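Local coordinates for protein probable L,D-transpeptidase 3 (Mycobacterium tuberculosis, PDB 6D4K) that is a probable L,D-transpeptidase of the mycobacterial cell wall that may attach proteins to peptidoglycan and is acylated by the beta-lactam faropenem, at residues A[128-139]-A[237-247]. Sequence-based numbering, arbitrary orientation. Where two conformers were deposited one is given.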
loop_
_atom_site.group_PDB
_atom_site.type_symbol
_atom_site.label_atom_id
_atom_site.label_comp_id
_atom_site.label_asym_id
_atom_site.label_seq_id
_atom_site.Cartn_x
_atom_site.Cartn_y
_atom_site.Cartn_z
ATOM N N PHE A 128 8.702 -8.636 -7.841
ATOM C CA PHE A 128 7.891 -7.450 -7.622
ATOM C C PHE A 128 8.105 -6.579 -8.846
ATOM O O PHE A 128 9.228 -6.141 -9.103
ATOM C CB PHE A 128 8.336 -6.729 -6.345
ATOM C CG PHE A 128 7.441 -5.594 -5.926
ATOM C CD1 PHE A 128 6.145 -5.839 -5.508
ATOM C CD2 PHE A 128 7.915 -4.292 -5.893
ATOM C CE1 PHE A 128 5.326 -4.810 -5.098
ATOM C CE2 PHE A 128 7.101 -3.252 -5.475
ATOM C CZ PHE A 128 5.802 -3.513 -5.080
ATOM N N THR A 129 7.044 -6.356 -9.614
ATOM C CA THR A 129 7.130 -5.644 -10.882
ATOM C C THR A 129 6.547 -4.253 -10.705
ATOM O O THR A 129 5.382 -4.111 -10.323
ATOM C CB THR A 129 6.370 -6.399 -11.971
ATOM O OG1 THR A 129 6.874 -7.739 -12.070
ATOM C CG2 THR A 129 6.516 -5.685 -13.316
ATOM N N VAL A 130 7.346 -3.229 -10.995
ATOM C CA VAL A 130 6.920 -1.846 -10.834
ATOM C C VAL A 130 6.701 -1.239 -12.209
ATOM O O VAL A 130 7.552 -1.361 -13.097
ATOM C CB VAL A 130 7.938 -1.021 -10.023
ATOM C CG1 VAL A 130 7.465 0.419 -9.884
ATOM C CG2 VAL A 130 8.169 -1.645 -8.668
ATOM N N SER A 131 5.580 -0.558 -12.374
ATOM C CA SER A 131 5.326 0.212 -13.576
ATOM C C SER A 131 4.945 1.635 -13.197
ATOM O O SER A 131 4.348 1.886 -12.141
ATOM C CB SER A 131 4.225 -0.413 -14.435
ATOM O OG SER A 131 3.019 -0.506 -13.711
ATOM N N ILE A 132 5.299 2.562 -14.077
ATOM C CA ILE A 132 4.984 3.971 -13.922
ATOM C C ILE A 132 4.170 4.366 -15.151
ATOM O O ILE A 132 4.671 4.309 -16.286
ATOM C CB ILE A 132 6.251 4.829 -13.766
ATOM C CG1 ILE A 132 7.060 4.355 -12.552
ATOM C CG2 ILE A 132 5.889 6.295 -13.609
ATOM C CD1 ILE A 132 8.338 5.125 -12.315
ATOM N N ASP A 133 2.898 4.705 -14.934
ATOM C CA ASP A 133 1.971 5.009 -16.022
ATOM C C ASP A 133 1.967 3.904 -17.076
ATOM O O ASP A 133 1.959 4.164 -18.283
ATOM C CB ASP A 133 2.246 6.389 -16.620
ATOM C CG ASP A 133 2.071 7.507 -15.597
ATOM O OD1 ASP A 133 1.055 7.503 -14.873
ATOM O OD2 ASP A 133 2.957 8.383 -15.516
ATOM N N GLY A 134 1.998 2.651 -16.613
ATOM C CA GLY A 134 1.894 1.502 -17.491
ATOM C C GLY A 134 3.209 0.983 -18.030
ATOM O O GLY A 134 3.232 -0.109 -18.619
ATOM N N VAL A 135 4.297 1.730 -17.856
ATOM C CA VAL A 135 5.607 1.376 -18.395
ATOM C C VAL A 135 6.447 0.793 -17.269
ATOM O O VAL A 135 6.751 1.480 -16.287
ATOM C CB VAL A 135 6.298 2.601 -19.011
ATOM C CG1 VAL A 135 7.665 2.211 -19.531
ATOM C CG2 VAL A 135 5.432 3.197 -20.133
ATOM N N GLU A 136 6.831 -0.467 -17.408
ATOM C CA GLU A 136 7.664 -1.099 -16.396
ATOM C C GLU A 136 9.028 -0.422 -16.345
ATOM O O GLU A 136 9.649 -0.176 -17.382
ATOM C CB GLU A 136 7.830 -2.583 -16.725
ATOM C CG GLU A 136 6.567 -3.411 -16.548
ATOM C CD GLU A 136 5.535 -3.188 -17.641
ATOM O OE1 GLU A 136 5.898 -2.682 -18.726
ATOM O OE2 GLU A 136 4.355 -3.524 -17.410
ATOM N N GLU A 137 9.490 -0.106 -15.131
ATOM C CA GLU A 137 10.743 0.609 -14.952
ATOM C C GLU A 137 11.325 0.293 -13.581
ATOM O O GLU A 137 10.599 0.042 -12.619
ATOM C CB GLU A 137 10.537 2.121 -15.099
ATOM C CG GLU A 137 11.827 2.909 -15.133
ATOM C CD GLU A 137 11.604 4.402 -15.037
ATOM O OE1 GLU A 137 10.434 4.832 -14.959
ATOM O OE2 GLU A 137 12.605 5.146 -15.033
ATOM N N GLY A 138 12.655 0.314 -13.505
ATOM C CA GLY A 138 13.366 0.111 -12.263
ATOM C C GLY A 138 14.641 0.933 -12.231
ATOM O O GLY A 138 14.915 1.720 -13.142
ATOM N N PRO A 139 15.449 0.765 -11.187
ATOM C CA PRO A 139 16.689 1.548 -11.073
ATOM C C PRO A 139 17.744 1.050 -12.046
ATOM O O PRO A 139 17.653 -0.074 -12.556
ATOM C CB PRO A 139 17.128 1.295 -9.624
ATOM C CG PRO A 139 16.557 -0.050 -9.297
ATOM C CD PRO A 139 15.253 -0.139 -10.040
ATOM N N ILE A 237 6.803 -8.150 1.710
ATOM C CA ILE A 237 7.415 -8.256 0.389
ATOM C C ILE A 237 8.829 -7.703 0.499
ATOM O O ILE A 237 9.024 -6.497 0.666
ATOM C CB ILE A 237 6.598 -7.493 -0.660
ATOM C CG1 ILE A 237 5.219 -8.138 -0.833
ATOM C CG2 ILE A 237 7.371 -7.391 -1.981
ATOM C CD1 ILE A 237 4.184 -7.207 -1.428
ATOM N N SER A 238 9.820 -8.588 0.406
ATOM C CA SER A 238 11.208 -8.238 0.667
ATOM C C SER A 238 11.900 -7.874 -0.639
ATOM O O SER A 238 11.771 -8.596 -1.631
ATOM C CB SER A 238 11.928 -9.437 1.282
ATOM O OG SER A 238 11.432 -9.727 2.574
ATOM N N LEU A 239 12.654 -6.774 -0.626
ATOM C CA LEU A 239 13.435 -6.333 -1.774
ATOM C C LEU A 239 14.865 -6.050 -1.334
ATOM O O LEU A 239 15.158 -5.923 -0.144
ATOM C CB LEU A 239 12.852 -5.052 -2.391
ATOM C CG LEU A 239 11.403 -5.070 -2.884
ATOM C CD1 LEU A 239 10.978 -3.681 -3.328
ATOM C CD2 LEU A 239 11.238 -6.073 -4.018
ATOM N N SER A 240 15.763 -5.946 -2.315
ATOM C CA SER A 240 17.099 -5.441 -2.030
ATOM C C SER A 240 17.006 -3.979 -1.601
ATOM O O SER A 240 16.012 -3.298 -1.855
ATOM C CB SER A 240 17.994 -5.551 -3.267
ATOM O OG SER A 240 17.641 -4.580 -4.244
ATOM N N ARG A 241 18.062 -3.488 -0.945
ATOM C CA ARG A 241 18.061 -2.084 -0.533
ATOM C C ARG A 241 17.912 -1.156 -1.732
ATOM O O ARG A 241 17.153 -0.180 -1.681
ATOM C CB ARG A 241 19.327 -1.739 0.255
ATOM C CG ARG A 241 19.249 -0.369 0.917
ATOM C CD ARG A 241 20.609 0.166 1.350
ATOM N NE ARG A 241 20.464 1.285 2.282
ATOM C CZ ARG A 241 20.316 2.557 1.920
ATOM N NH1 ARG A 241 20.289 2.891 0.636
ATOM N NH2 ARG A 241 20.188 3.498 2.847
ATOM N N GLU A 242 18.612 -1.458 -2.826
ATOM C CA GLU A 242 18.588 -0.587 -3.997
ATOM C C GLU A 242 17.224 -0.608 -4.683
ATOM O O GLU A 242 16.717 0.441 -5.099
ATOM C CB GLU A 242 19.694 -0.988 -4.972
ATOM C CG GLU A 242 21.111 -0.768 -4.438
ATOM C CD GLU A 242 21.579 -1.866 -3.482
ATOM O OE1 GLU A 242 20.963 -2.953 -3.475
ATOM O OE2 GLU A 242 22.563 -1.640 -2.744
ATOM N N ASP A 243 16.610 -1.790 -4.809
ATOM C CA ASP A 243 15.280 -1.860 -5.412
ATOM C C ASP A 243 14.237 -1.212 -4.510
ATOM O O ASP A 243 13.351 -0.496 -4.997
ATOM C CB ASP A 243 14.907 -3.309 -5.736
ATOM C CG ASP A 243 15.604 -3.833 -6.986
ATOM O OD1 ASP A 243 16.096 -3.013 -7.789
ATOM O OD2 ASP A 243 15.652 -5.069 -7.172
ATOM N N ALA A 244 14.337 -1.438 -3.191
ATOM C CA ALA A 244 13.421 -0.804 -2.241
ATOM C C ALA A 244 13.546 0.716 -2.266
ATOM O O ALA A 244 12.537 1.427 -2.189
ATOM C CB ALA A 244 13.676 -1.340 -0.829
ATOM N N GLU A 245 14.776 1.235 -2.339
ATOM C CA GLU A 245 14.968 2.681 -2.347
ATOM C C GLU A 245 14.296 3.317 -3.554
ATOM O O GLU A 245 13.602 4.334 -3.429
ATOM C CB GLU A 245 16.461 3.012 -2.328
ATOM C CG GLU A 245 16.769 4.479 -2.560
ATOM C CD GLU A 245 18.251 4.747 -2.687
ATOM O OE1 GLU A 245 18.670 5.879 -2.382
ATOM O OE2 GLU A 245 18.996 3.827 -3.093
ATOM N N TRP A 246 14.476 2.709 -4.729
ATOM C CA TRP A 246 13.903 3.234 -5.961
ATOM C C TRP A 246 12.380 3.189 -5.919
ATOM O O TRP A 246 11.712 4.181 -6.229
ATOM C CB TRP A 246 14.446 2.430 -7.143
ATOM C CG TRP A 246 14.114 3.010 -8.453
ATOM C CD1 TRP A 246 14.863 3.899 -9.170
ATOM C CD2 TRP A 246 12.938 2.764 -9.215
ATOM N NE1 TRP A 246 14.228 4.209 -10.339
ATOM C CE2 TRP A 246 13.038 3.533 -10.390
ATOM C CE3 TRP A 246 11.810 1.961 -9.025
ATOM C CZ2 TRP A 246 12.045 3.530 -11.369
ATOM C CZ3 TRP A 246 10.826 1.962 -9.994
ATOM C CH2 TRP A 246 10.951 2.740 -11.150
ATOM N N TYR A 247 11.809 2.059 -5.502
ATOM C CA TYR A 247 10.353 1.963 -5.391
ATOM C C TYR A 247 9.805 2.954 -4.363
ATOM O O TYR A 247 8.810 3.639 -4.611
ATOM C CB TYR A 247 9.956 0.535 -5.018
ATOM C CG TYR A 247 8.487 0.406 -4.734
ATOM C CD1 TYR A 247 8.036 0.024 -3.476
ATOM C CD2 TYR A 247 7.548 0.642 -5.731
ATOM C CE1 TYR A 247 6.685 -0.112 -3.211
ATOM C CE2 TYR A 247 6.193 0.515 -5.473
ATOM C CZ TYR A 247 5.767 0.129 -4.212
ATOM O OH TYR A 247 4.415 0.010 -3.950
#
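One face of the W246 indole is covered by the chain at G138 and P139: G138 CA stands 3.6 Å from the centroid of the six-membered ring, 7° off its normal, while P139 CD lies over the five-membered ring, both as CH-pi contacts. At the indole edge, in plane, V130 CG1 meets W246 CZ3 at 3.7 Å. The I132 and W246 side chains approach head-on, CD1 of I132 meeting CH2 of W246, and the backbone oxygen E137 O comes to 3.1 Å from W246 CH2. The Y247 ring takes F128 on one face in a T-shaped stack, planes at 83° and centroids 5.0 Å apart, with F128 CE2 over the centre of the tyrosine ring. CG of F128 lies anti to its backbone N (chi1 -172°), which carries the ring to Y247; F128 CB packs on L239 CD2 (3.8 Å). P139 CG also touches D243 OD1 at 3.4 Å. S240 caps the helix, its OG accepting from D243 N at 3.0 Å. Strand 237-239 directly follows C236, the predicted nucleophile and the residue that faropenem binds covalently. No hydrogen bond links the two segments; mainly apolar and CH-pi packing sets helix 241-250 against hairpin 127-136 and the chain after it, so the fit of shapes and ring faces holds this part of the catalytic domain together.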